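Local coordinates for periplasmic solute binding protein (Candidatus liberibacter, PDB 4CL2), which probably serves as the periplasmic receptor of a metal-uptake system, binding manganese or zinc ions in a cleft between two lobes, at residues Ile49-Ala54 with Thr73-Gly78; Ile82-Gly87 with Met115-Asn120; Asn89-Ser94 with Leu175-Glu180; Leu187-Ile192 with Ser201-Ala206. All blocks are in the same frame, centred on the assembly; numbering follows the deposited sequence.

Contact 1: residues Ile49-Ala54 with Thr73-Gly78; sequences IKIQNA and TNLKKG. With ACT (acetate ion), chain I; SO4 (sulfate ion), chain B.
The aliphatic part of Lys76 lies over the last turn of the helix that ends at Asn53, with CE 3.3 Å from the carbonyl oxygen Gln52 O. Its chain leaves with CG anti to the backbone N (chi1 -160°) and bends only at chi3, and NZ then donates to Asn53 O at 3.0 Å from above the plane of that carbonyl. The same ammonium group forms a salt bridge with Asp55 and hydrogen-bonds water 2, which in turn donates to Asn53 O. A positive charge thus sits where the helix presents carbonyls at its C-terminal end, a placement the helix dipole would be expected to favour.

Water 1 forms the second bridge: it accepts from Lys76 N and lies within bonding distance of Ile51 O and Ala54 O, which compete for its protons. Two residues earlier in the loop, Asn74 O is reached by Gln52, which folds its chain at chi2 and brings NE2 to 2.8 Å from that oxygen. The acceptor lies in the plane of the Gln52 amide, whereas the donor stands about 45° out of the plane of the Asn74 carbonyl. Beside these polar links, Ile51 CG2 meets Leu75 CD2 at 3.5 Å, the two side chains crossing obliquely. Asn74 turns its own amide to an acetate ion, probably from the crystallisation liquor.

Away from the annotated metal site, the contact ties the C-terminal end of helix 45-53 to the loop leading from strand 56-59 to strand 80-83; Ile51 and Ala54 also touch Leu8 of strand 6-9, within the same parallel sheet.

Contact 2: residues Ile82-Gly87 with Met115-Asn120; sequences ITVTDG and MIYIEN
Asn120 uses both hydrogens of its side-chain amide on the turn that follows strand 80-83. ND2 donates to Val84 O at 2.9 Å in a nearly straight bond (177°), and to Asp86 O, also at 2.9 Å. Both acceptors lie close to the Asn120 amide plane, but the two carbonyls receive it differently: that of Asp86 offers an in-plane lone pair, while the donor stands above the plane of that of Val84. One nitrogen thereby fixes two carbonyls of the same turn.

Beside this grip, Val84 CG2 packs against Tyr117 CD2 at 3.6 Å, the two side chains crossing at about a right angle. Thr85 runs alongside the tyrosine, its CG2 3.2 Å from Tyr117 OH. Ile116 CG2 touches Asp86 O.

In the next shell, Asn60 holds Thr85 and Tyr117: its backbone O pairs with Thr85 OG1 and its OD1 with Tyr117 OH. The type I turn from Thr83 to Asp86 brings the carbonyls within range of Asn120, and Val84 also presses on Leu58 and Ile14.

Tyr117 stands about 7 Å, side chain to side chain, from the metal ligand His106. A parallel strand whose C-terminal turn is gripped by the long helix 111-128 suits the N-terminal lobe of a family 9 solute-binding protein, where loops after the strands lead toward the metal cleft.

Contact 3: residues Asn89-Ser94 with Leu175-Glu180; sequences NPIGVS and LVYLAE
The hydroxyl of Tyr177 is held from two directions: Ile91 N donates to OH at 3.0 Å in a bond that is almost straight (177°), and the same oxygen is hydrogen-bonded to the backbone carbonyl Asn104 O. Ile91 and Asn104 are also joined through their backbones, and the phenol thus meets two neighbouring strips of chain.

The CG1-CD1 arm of Ile91 then folds back over the tyrosine, the two side chains sliding past each other in opposite directions. With chi2 extended (176°), CD1 ends over one ring face, 3.9 Å from the ring centroid and 19° off the normal, a CH-pi contact. CD1 also comes within 3.5 Å of Val176 O and touches Glu180 CB. The other branch, CG2, packs against Val176 CG2 at 3.9 Å. Round the rim of the ring, near its plane, Asn89 O approaches Tyr177 CE2 at 3.7 Å. Pro90 CA lies by the hydroxyl, also near the ring plane.

Val176 is backed by Tyr188 of strand 185-188, and Tyr177 also touches Leu62. The Tyr177 side chain is about 4 Å from that of His106, which binds the manganese ion together with Glu172 and Asp247.

One aromatic residue of helix 176-182 therefore combines a polar tip, which accepts from Ile91 N and is bonded to Asn104 O, with an apolar face covered by isoleucine. Such a pairing would be expected to restrict both the position and the tilt of the ring, and probably helps position the chain around His106 as a second-shell element.

Contact 4: residues Leu187-Ile192 with Ser201-Ala206; sequences LYLWPI and SMMRHA
Met202 bends its side chain across the backbone of residues 189-191, where a strand-loop-helix connection of the C-terminal lobe brings helix 200-212 back against the end of strand 185-188. CG is anti to the carbonyl carbon, the chain runs on extended, and the bend at chi3 (60°) swings CE in toward residues 188-190. There the methyl meets Tyr188 CE1 at 3.7 Å, the methionine coming to the ring at a slant, and lies equally close to Trp190 CA. Its sulfur rests by the proline ring, SD to Pro191 CD being 3.8 Å, while CB comes within 3.3 Å of Leu189 O.

One turn further along the helix, Ala206 points at segment 187-192 and receives Leu189 CD2 on its CB at 3.7 Å. The other branch of that leucine makes a looser contact with Met203. Leu187 crosses His205 at about a right angle, CD2 lying 4.0 Å from the ring atom His205 CD2.

Beyond the interface, Leu189 is packed against Pro228 and Val232 of helix 227-236. Trp190 makes a cation-pi contact with Arg198 and bonds Asn193 through NE1; its side chain is about 4 Å from that of the metal ligand Glu172.

Between the two segments, water 3 donates one proton to Tyr188 O at 2.8 Å and the other to Met202 O.

In the fold
Contacts 1 and 2 belong to the lobe built on the four-stranded parallel sheet and adjoin in sequence around strand 80-83, their centres 21 Å apart. The first segment of contact 3 follows closely on that of contact 2, and the two contacts alternate along the chain: the loop 89-94 reaches across to helix 176-182. Contact 4 follows, its centre 14 Å from that of contact 3, and the two touch through Val176 with Tyr188 and Val93 with Pro191. Contacts 1 and 4 are farthest apart, at 39 Å. Contact 3 thus links the lobes beside the manganese site, which lies near contacts 2, 3 and 4, whereas contact 1 is remote from it.

Contact 1: residues Ile49-Ala54 with Thr73-Gly78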
# COMPACT_ATOMS: atom_id res chain seq x y z
N ILE A 49 3.27 -10.89 22.39
CA ILE A 49 2.32 -12.06 22.41
C ILE A 49 1.83 -12.45 21.05
O ILE A 49 1.84 -13.63 20.65
CB ILE A 49 1.15 -11.83 23.42
CG1 ILE A 49 1.66 -11.56 24.78
CG2 ILE A 49 0.19 -13.03 23.41
CD1 ILE A 49 2.56 -12.58 25.50
N LYS A 50 1.39 -11.47 20.23
CA LYS A 50 1.00 -11.77 18.87
C LYS A 50 2.11 -12.45 18.10
O LYS A 50 1.89 -13.38 17.35
CB LYS A 50 0.59 -10.53 18.13
CG LYS A 50 -0.70 -9.93 18.60
CD LYS A 50 -1.09 -8.75 17.71
CE LYS A 50 -2.38 -8.16 18.19
NZ LYS A 50 -2.89 -6.99 17.40
N ILE A 51 3.32 -11.96 18.30
CA ILE A 51 4.49 -12.53 17.65
C ILE A 51 4.76 -13.98 18.06
O ILE A 51 5.09 -14.83 17.21
CB ILE A 51 5.71 -11.55 17.83
CG1 ILE A 51 5.42 -10.25 17.04
CG2 ILE A 51 7.03 -12.23 17.36
CD1 ILE A 51 6.42 -9.15 17.34
N GLN A 52 4.68 -14.26 19.34
CA GLN A 52 4.88 -15.63 19.86
C GLN A 52 3.81 -16.61 19.34
O GLN A 52 4.10 -17.79 19.05
CB GLN A 52 4.85 -15.66 21.39
CG GLN A 52 6.09 -15.06 22.04
CD GLN A 52 7.34 -15.78 21.52
OE1 GLN A 52 7.48 -17.00 21.65
NE2 GLN A 52 8.30 -15.00 20.99
N ASN A 53 2.58 -16.11 19.24
CA ASN A 53 1.47 -16.94 18.79
C ASN A 53 1.50 -17.25 17.31
O ASN A 53 0.91 -18.28 16.89
CB ASN A 53 0.13 -16.29 19.09
CG ASN A 53 -0.21 -16.26 20.56
OD1 ASN A 53 -1.03 -15.43 21.01
ND2 ASN A 53 0.27 -17.17 21.28
N ALA A 54 2.17 -16.44 16.51
CA ALA A 54 2.16 -16.60 15.06
C ALA A 54 2.78 -17.94 14.63
O ALA A 54 3.90 -18.30 15.01
CB ALA A 54 2.89 -15.46 14.42
N THR A 73 11.81 -12.21 16.56
CA THR A 73 12.85 -13.04 17.02
C THR A 73 12.33 -13.93 18.18
O THR A 73 11.24 -13.67 18.69
CB THR A 73 14.02 -12.16 17.49
OG1 THR A 73 15.15 -12.99 17.71
CG2 THR A 73 13.74 -11.47 18.74
N ASN A 74 13.10 -14.94 18.60
CA ASN A 74 12.62 -15.90 19.61
C ASN A 74 11.27 -16.51 19.20
O ASN A 74 10.36 -16.64 20.04
CB ASN A 74 12.57 -15.18 20.95
CG ASN A 74 12.43 -16.11 22.12
OD1 ASN A 74 12.89 -17.26 22.12
ND2 ASN A 74 11.88 -15.57 23.21
N LEU A 75 11.12 -16.78 17.91
CA LEU A 75 9.85 -17.20 17.32
C LEU A 75 9.51 -18.68 17.63
O LEU A 75 10.37 -19.46 17.96
CB LEU A 75 9.83 -17.01 15.81
CG LEU A 75 10.09 -15.60 15.23
CD1 LEU A 75 10.10 -15.62 13.70
CD2 LEU A 75 9.08 -14.64 15.80
N LYS A 76 8.23 -19.00 17.52
CA LYS A 76 7.79 -20.35 17.55
C LYS A 76 8.55 -21.22 16.52
O LYS A 76 8.77 -20.82 15.37
CB LYS A 76 6.25 -20.37 17.33
CG LYS A 76 5.60 -21.64 17.81
CD LYS A 76 4.19 -21.82 17.29
CE LYS A 76 3.31 -20.68 17.70
NZ LYS A 76 1.86 -21.07 17.56
N LYS A 77 8.97 -22.43 16.93
CA LYS A 77 9.62 -23.32 15.96
C LYS A 77 8.77 -23.56 14.76
O LYS A 77 7.59 -23.87 14.88
CB LYS A 77 9.95 -24.69 16.62
CG LYS A 77 10.60 -25.69 15.68
CD LYS A 77 10.65 -27.08 16.34
CE LYS A 77 10.85 -28.23 15.35
NZ LYS A 77 12.23 -28.77 15.39
N GLY A 78 9.35 -23.44 13.58
CA GLY A 78 8.62 -23.64 12.34
C GLY A 78 8.08 -22.36 11.74
O GLY A 78 7.59 -22.36 10.60
C ACT I . 11.63 -11.73 22.63
O ACT I . 12.36 -10.74 22.92
OXT ACT I . 11.72 -12.76 23.30
CH3 ACT I . 10.66 -11.77 21.48
S SO4 B . -5.90 -8.35 15.59
O1 SO4 B . -6.22 -6.93 15.39
O2 SO4 B . -6.28 -8.96 16.89
O3 SO4 B . -4.49 -8.41 15.59
O4 SO4 B . -6.58 -9.14 14.56
O HOH W 1 6.20 -17.21 16.39
O HOH W 2 -0.55 -20.15 18.42

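Contact 2: residues Ile82-Gly87 with Met115-Asn120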
# COMPACT_ATOMS: atom_id res chain seq x y z
N ILE A 82 7.42 -14.42 5.74
CA ILE A 82 7.20 -14.44 4.28
C ILE A 82 7.12 -12.99 3.83
O ILE A 82 6.46 -12.18 4.46
CB ILE A 82 5.90 -15.16 3.92
CG1 ILE A 82 5.90 -16.63 4.39
CG2 ILE A 82 5.52 -15.00 2.41
CD1 ILE A 82 6.93 -17.49 3.82
N THR A 83 7.82 -12.65 2.74
CA THR A 83 7.78 -11.34 2.14
C THR A 83 6.78 -11.43 0.99
O THR A 83 7.06 -12.10 -0.04
CB THR A 83 9.18 -10.96 1.63
OG1 THR A 83 10.02 -10.87 2.81
CG2 THR A 83 9.15 -9.61 0.91
N VAL A 84 5.67 -10.74 1.14
CA VAL A 84 4.58 -10.88 0.24
C VAL A 84 4.70 -10.06 -1.04
O VAL A 84 3.87 -10.23 -1.91
CB VAL A 84 3.19 -10.60 0.89
CG1 VAL A 84 3.01 -11.45 2.16
CG2 VAL A 84 3.05 -9.12 1.23
N THR A 85 5.77 -9.27 -1.18
CA THR A 85 6.13 -8.57 -2.40
C THR A 85 7.15 -9.31 -3.26
O THR A 85 7.63 -8.77 -4.26
CB THR A 85 6.68 -7.17 -2.09
OG1 THR A 85 7.79 -7.34 -1.20
CG2 THR A 85 5.62 -6.27 -1.48
N ASP A 86 7.51 -10.55 -2.92
CA ASP A 86 8.41 -11.35 -3.77
C ASP A 86 7.87 -11.36 -5.20
O ASP A 86 6.68 -11.65 -5.43
CB ASP A 86 8.44 -12.81 -3.26
CG ASP A 86 9.29 -13.01 -2.03
OD1 ASP A 86 10.00 -12.07 -1.57
OD2 ASP A 86 9.17 -14.14 -1.48
N GLY A 87 8.74 -11.09 -6.16
CA GLY A 87 8.32 -10.99 -7.58
C GLY A 87 7.99 -9.59 -8.06
O GLY A 87 7.60 -9.42 -9.25
N MET A 115 -2.60 -8.52 -7.34
CA MET A 115 -2.66 -9.95 -7.71
C MET A 115 -1.44 -10.75 -7.20
O MET A 115 -1.56 -11.91 -6.81
CB MET A 115 -2.79 -10.17 -9.18
CG MET A 115 -3.80 -9.30 -9.87
SD MET A 115 -5.45 -9.78 -9.20
CE MET A 115 -6.49 -8.38 -9.62
N ILE A 116 -0.28 -10.11 -7.17
CA ILE A 116 0.96 -10.73 -6.65
C ILE A 116 0.92 -10.87 -5.12
O ILE A 116 1.30 -11.95 -4.60
CB ILE A 116 2.19 -9.92 -7.10
CG1 ILE A 116 2.26 -10.01 -8.62
CG2 ILE A 116 3.44 -10.46 -6.41
CD1 ILE A 116 3.30 -9.09 -9.22
N TYR A 117 0.47 -9.86 -4.40
CA TYR A 117 0.23 -9.95 -2.94
C TYR A 117 -0.67 -11.15 -2.65
O TYR A 117 -0.36 -12.00 -1.80
CB TYR A 117 -0.41 -8.70 -2.35
CG TYR A 117 0.54 -7.55 -2.03
CD1 TYR A 117 1.20 -6.82 -3.02
CD2 TYR A 117 0.79 -7.17 -0.70
CE1 TYR A 117 2.04 -5.74 -2.72
CE2 TYR A 117 1.64 -6.11 -0.42
CZ TYR A 117 2.28 -5.42 -1.39
OH TYR A 117 3.13 -4.35 -1.13
N ILE A 118 -1.75 -11.23 -3.36
CA ILE A 118 -2.75 -12.32 -3.14
C ILE A 118 -2.10 -13.67 -3.39
O ILE A 118 -2.27 -14.59 -2.58
CB ILE A 118 -3.98 -12.07 -4.03
CG1 ILE A 118 -4.75 -10.85 -3.51
CG2 ILE A 118 -4.87 -13.32 -4.08
CD1 ILE A 118 -5.75 -10.30 -4.49
N GLU A 119 -1.38 -13.82 -4.53
CA GLU A 119 -0.76 -15.08 -4.91
C GLU A 119 0.26 -15.51 -3.87
O GLU A 119 0.33 -16.69 -3.48
CB GLU A 119 -0.16 -15.00 -6.31
CG GLU A 119 0.72 -16.19 -6.63
CD GLU A 119 0.01 -17.53 -6.60
OE1 GLU A 119 -1.26 -17.58 -6.56
OE2 GLU A 119 0.73 -18.56 -6.54
N ASN A 120 1.12 -14.56 -3.43
CA ASN A 120 2.14 -14.95 -2.47
C ASN A 120 1.50 -15.35 -1.15
O ASN A 120 2.03 -16.24 -0.44
CB ASN A 120 3.12 -13.77 -2.24
CG ASN A 120 4.08 -13.64 -3.39
OD1 ASN A 120 4.36 -14.63 -4.06
ND2 ASN A 120 4.56 -12.45 -3.66

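Contact 3: residues Asn89-Ser94 with Leu175-Glu180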
# COMPACT_ATOMS: atom_id res chain seq x y z
N ASN A 89 9.32 -5.99 -8.93
CA ASN A 89 10.55 -5.27 -9.15
C ASN A 89 10.50 -3.97 -8.36
O ASN A 89 9.54 -3.18 -8.49
CB ASN A 89 10.66 -4.98 -10.65
CG ASN A 89 11.95 -4.34 -11.03
OD1 ASN A 89 12.94 -4.87 -10.73
ND2 ASN A 89 11.92 -3.17 -11.65
N PRO A 90 11.48 -3.77 -7.49
CA PRO A 90 11.41 -2.55 -6.66
C PRO A 90 11.65 -1.27 -7.42
O PRO A 90 12.44 -1.25 -8.38
CB PRO A 90 12.50 -2.74 -5.60
CG PRO A 90 13.32 -3.89 -6.07
CD PRO A 90 12.63 -4.63 -7.16
N ILE A 91 10.97 -0.22 -6.97
CA ILE A 91 11.20 1.13 -7.40
C ILE A 91 11.90 1.88 -6.28
O ILE A 91 11.49 1.78 -5.13
CB ILE A 91 9.87 1.83 -7.74
CG1 ILE A 91 9.21 1.12 -8.93
CG2 ILE A 91 10.08 3.29 -8.04
CD1 ILE A 91 7.84 1.73 -9.24
N GLY A 92 13.02 2.48 -6.63
CA GLY A 92 13.89 3.14 -5.65
C GLY A 92 13.36 4.44 -5.16
O GLY A 92 12.46 5.05 -5.78
N VAL A 93 13.92 4.92 -4.04
CA VAL A 93 13.56 6.25 -3.56
C VAL A 93 14.42 7.35 -4.19
O VAL A 93 14.15 8.52 -3.96
CB VAL A 93 13.58 6.36 -2.01
CG1 VAL A 93 12.53 5.45 -1.42
CG2 VAL A 93 14.98 6.15 -1.41
N SER A 94 15.43 7.00 -5.00
CA SER A 94 16.37 8.00 -5.57
C SER A 94 16.50 7.88 -7.09
O SER A 94 15.56 7.48 -7.77
CB SER A 94 17.76 7.82 -4.95
OG SER A 94 17.72 7.28 -3.64
N LEU A 175 2.56 6.71 -4.82
CA LEU A 175 1.89 6.21 -6.06
C LEU A 175 2.86 5.78 -7.10
O LEU A 175 2.45 5.55 -8.28
CB LEU A 175 0.91 7.23 -6.70
CG LEU A 175 -0.26 7.66 -5.81
CD1 LEU A 175 -1.16 8.65 -6.53
CD2 LEU A 175 -1.06 6.50 -5.24
N VAL A 176 4.14 5.60 -6.77
CA VAL A 176 5.13 5.30 -7.80
C VAL A 176 4.83 3.95 -8.48
O VAL A 176 5.07 3.83 -9.70
CB VAL A 176 6.56 5.37 -7.32
CG1 VAL A 176 6.86 6.79 -6.83
CG2 VAL A 176 6.85 4.36 -6.21
N TYR A 177 4.38 2.97 -7.72
CA TYR A 177 3.96 1.69 -8.31
C TYR A 177 2.68 1.77 -9.14
O TYR A 177 2.58 1.06 -10.20
CB TYR A 177 3.87 0.61 -7.28
CG TYR A 177 5.21 0.27 -6.63
CD1 TYR A 177 5.68 0.98 -5.49
CD2 TYR A 177 6.03 -0.73 -7.14
CE1 TYR A 177 6.90 0.68 -4.91
CE2 TYR A 177 7.24 -1.03 -6.56
CZ TYR A 177 7.69 -0.33 -5.42
OH TYR A 177 8.91 -0.66 -4.88
N LEU A 178 1.69 2.57 -8.72
CA LEU A 178 0.53 2.84 -9.54
C LEU A 178 0.92 3.47 -10.88
O LEU A 178 0.39 3.14 -11.94
CB LEU A 178 -0.46 3.74 -8.81
CG LEU A 178 -1.83 3.82 -9.44
CD1 LEU A 178 -2.49 2.45 -9.39
CD2 LEU A 178 -2.69 4.85 -8.76
N ALA A 179 1.80 4.49 -10.84
CA ALA A 179 2.28 5.15 -12.02
C ALA A 179 2.92 4.16 -13.00
O ALA A 179 2.66 4.20 -14.21
CB ALA A 179 3.31 6.25 -11.64
N GLU A 180 3.73 3.24 -12.48
CA GLU A 180 4.41 2.24 -13.32
C GLU A 180 3.41 1.22 -13.91
O GLU A 180 3.59 0.77 -15.03
CB GLU A 180 5.52 1.54 -12.52
CG GLU A 180 6.46 0.65 -13.33
CD GLU A 180 5.92 -0.76 -13.54
OE1 GLU A 180 4.98 -1.13 -12.84
OE2 GLU A 180 6.39 -1.44 -14.48

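Contact 4: residues Leu187-Ile192 with Ser201-Ala206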
# COMPACT_ATOMS: atom_id res chain seq x y z
N LEU A 187 5.36 12.53 -9.38
CA LEU A 187 6.11 13.61 -8.75
C LEU A 187 5.62 13.63 -7.33
O LEU A 187 4.46 13.31 -7.08
CB LEU A 187 5.81 14.95 -9.37
CG LEU A 187 6.67 15.59 -10.45
CD1 LEU A 187 6.07 16.99 -10.66
CD2 LEU A 187 8.12 15.70 -10.00
N TYR A 188 6.52 13.94 -6.40
CA TYR A 188 6.15 13.94 -4.99
C TYR A 188 7.10 14.80 -4.21
O TYR A 188 8.15 15.22 -4.72
CB TYR A 188 6.02 12.53 -4.40
CG TYR A 188 7.18 11.64 -4.70
CD1 TYR A 188 8.33 11.69 -3.93
CD2 TYR A 188 7.15 10.78 -5.81
CE1 TYR A 188 9.42 10.86 -4.23
CE2 TYR A 188 8.24 9.98 -6.12
CZ TYR A 188 9.33 9.98 -5.32
OH TYR A 188 10.37 9.16 -5.67
N LEU A 189 6.74 15.05 -2.95
CA LEU A 189 7.51 15.98 -2.08
C LEU A 189 8.54 15.28 -1.15
O LEU A 189 9.55 15.89 -0.79
CB LEU A 189 6.51 16.82 -1.26
CG LEU A 189 5.41 17.51 -2.05
CD1 LEU A 189 4.54 18.42 -1.16
CD2 LEU A 189 5.98 18.34 -3.16
N TRP A 190 8.25 14.05 -0.76
CA TRP A 190 9.18 13.18 0.00
C TRP A 190 8.87 11.74 -0.28
O TRP A 190 7.73 11.35 -0.44
CB TRP A 190 9.16 13.54 1.53
CG TRP A 190 7.76 13.48 2.14
CD1 TRP A 190 7.11 12.37 2.54
CD2 TRP A 190 6.83 14.57 2.31
NE1 TRP A 190 5.86 12.71 3.03
CE2 TRP A 190 5.66 14.03 2.88
CE3 TRP A 190 6.87 15.91 2.06
CZ2 TRP A 190 4.55 14.82 3.17
CZ3 TRP A 190 5.77 16.71 2.40
CH2 TRP A 190 4.63 16.14 2.96
N PRO A 191 9.89 10.86 -0.31
CA PRO A 191 9.66 9.44 -0.72
C PRO A 191 8.78 8.62 0.24
O PRO A 191 7.86 7.88 -0.17
CB PRO A 191 11.10 8.84 -0.72
CG PRO A 191 12.02 10.01 -0.72
CD PRO A 191 11.33 11.17 -0.08
N ILE A 192 9.07 8.77 1.53
CA ILE A 192 8.45 8.08 2.66
C ILE A 192 8.17 9.06 3.84
O ILE A 192 8.94 9.97 4.11
CB ILE A 192 9.33 6.89 3.14
CG1 ILE A 192 9.74 6.03 1.94
CG2 ILE A 192 8.57 6.01 4.14
CD1 ILE A 192 10.67 4.87 2.26
N SER A 201 14.78 20.71 -1.13
CA SER A 201 15.14 20.57 -2.56
C SER A 201 14.08 19.75 -3.30
O SER A 201 13.74 20.03 -4.47
CB SER A 201 16.54 19.96 -2.75
OG SER A 201 16.61 18.69 -2.12
N MET A 202 13.52 18.76 -2.64
CA MET A 202 12.48 17.97 -3.33
C MET A 202 11.20 18.78 -3.56
O MET A 202 10.56 18.69 -4.61
CB MET A 202 12.16 16.73 -2.56
CG MET A 202 13.28 15.71 -2.61
SD MET A 202 12.69 14.18 -1.90
CE MET A 202 11.31 13.84 -3.00
N MET A 203 10.88 19.65 -2.61
CA MET A 203 9.77 20.60 -2.84
C MET A 203 10.04 21.53 -4.00
O MET A 203 9.19 21.67 -4.90
CB MET A 203 9.43 21.38 -1.57
CG MET A 203 8.19 22.25 -1.69
SD MET A 203 7.81 22.95 -0.04
CE MET A 203 6.86 21.69 0.76
N ARG A 204 11.21 22.17 -3.99
CA ARG A 204 11.57 23.06 -5.10
C ARG A 204 11.45 22.35 -6.48
O ARG A 204 10.94 22.90 -7.47
CB ARG A 204 12.98 23.63 -4.90
CG ARG A 204 13.15 24.48 -3.62
CD ARG A 204 14.43 25.31 -3.63
NE ARG A 204 15.66 24.51 -3.74
CZ ARG A 204 16.38 24.02 -2.72
NH1 ARG A 204 16.04 24.26 -1.46
NH2 ARG A 204 17.46 23.30 -2.98
N HIS A 205 11.92 21.12 -6.54
CA HIS A 205 11.85 20.33 -7.79
C HIS A 205 10.42 20.08 -8.25
O HIS A 205 10.09 20.24 -9.44
CB HIS A 205 12.59 19.01 -7.59
CG HIS A 205 12.50 18.09 -8.77
ND1 HIS A 205 13.23 18.28 -9.92
CD2 HIS A 205 11.83 16.92 -8.94
CE1 HIS A 205 12.96 17.31 -10.78
NE2 HIS A 205 12.11 16.48 -10.22
N ALA A 206 9.56 19.70 -7.31
CA ALA A 206 8.18 19.46 -7.68
C ALA A 206 7.51 20.70 -8.17
O ALA A 206 6.72 20.67 -9.13
CB ALA A 206 7.39 18.89 -6.50
O HOH W 3 10.03 16.38 -6.36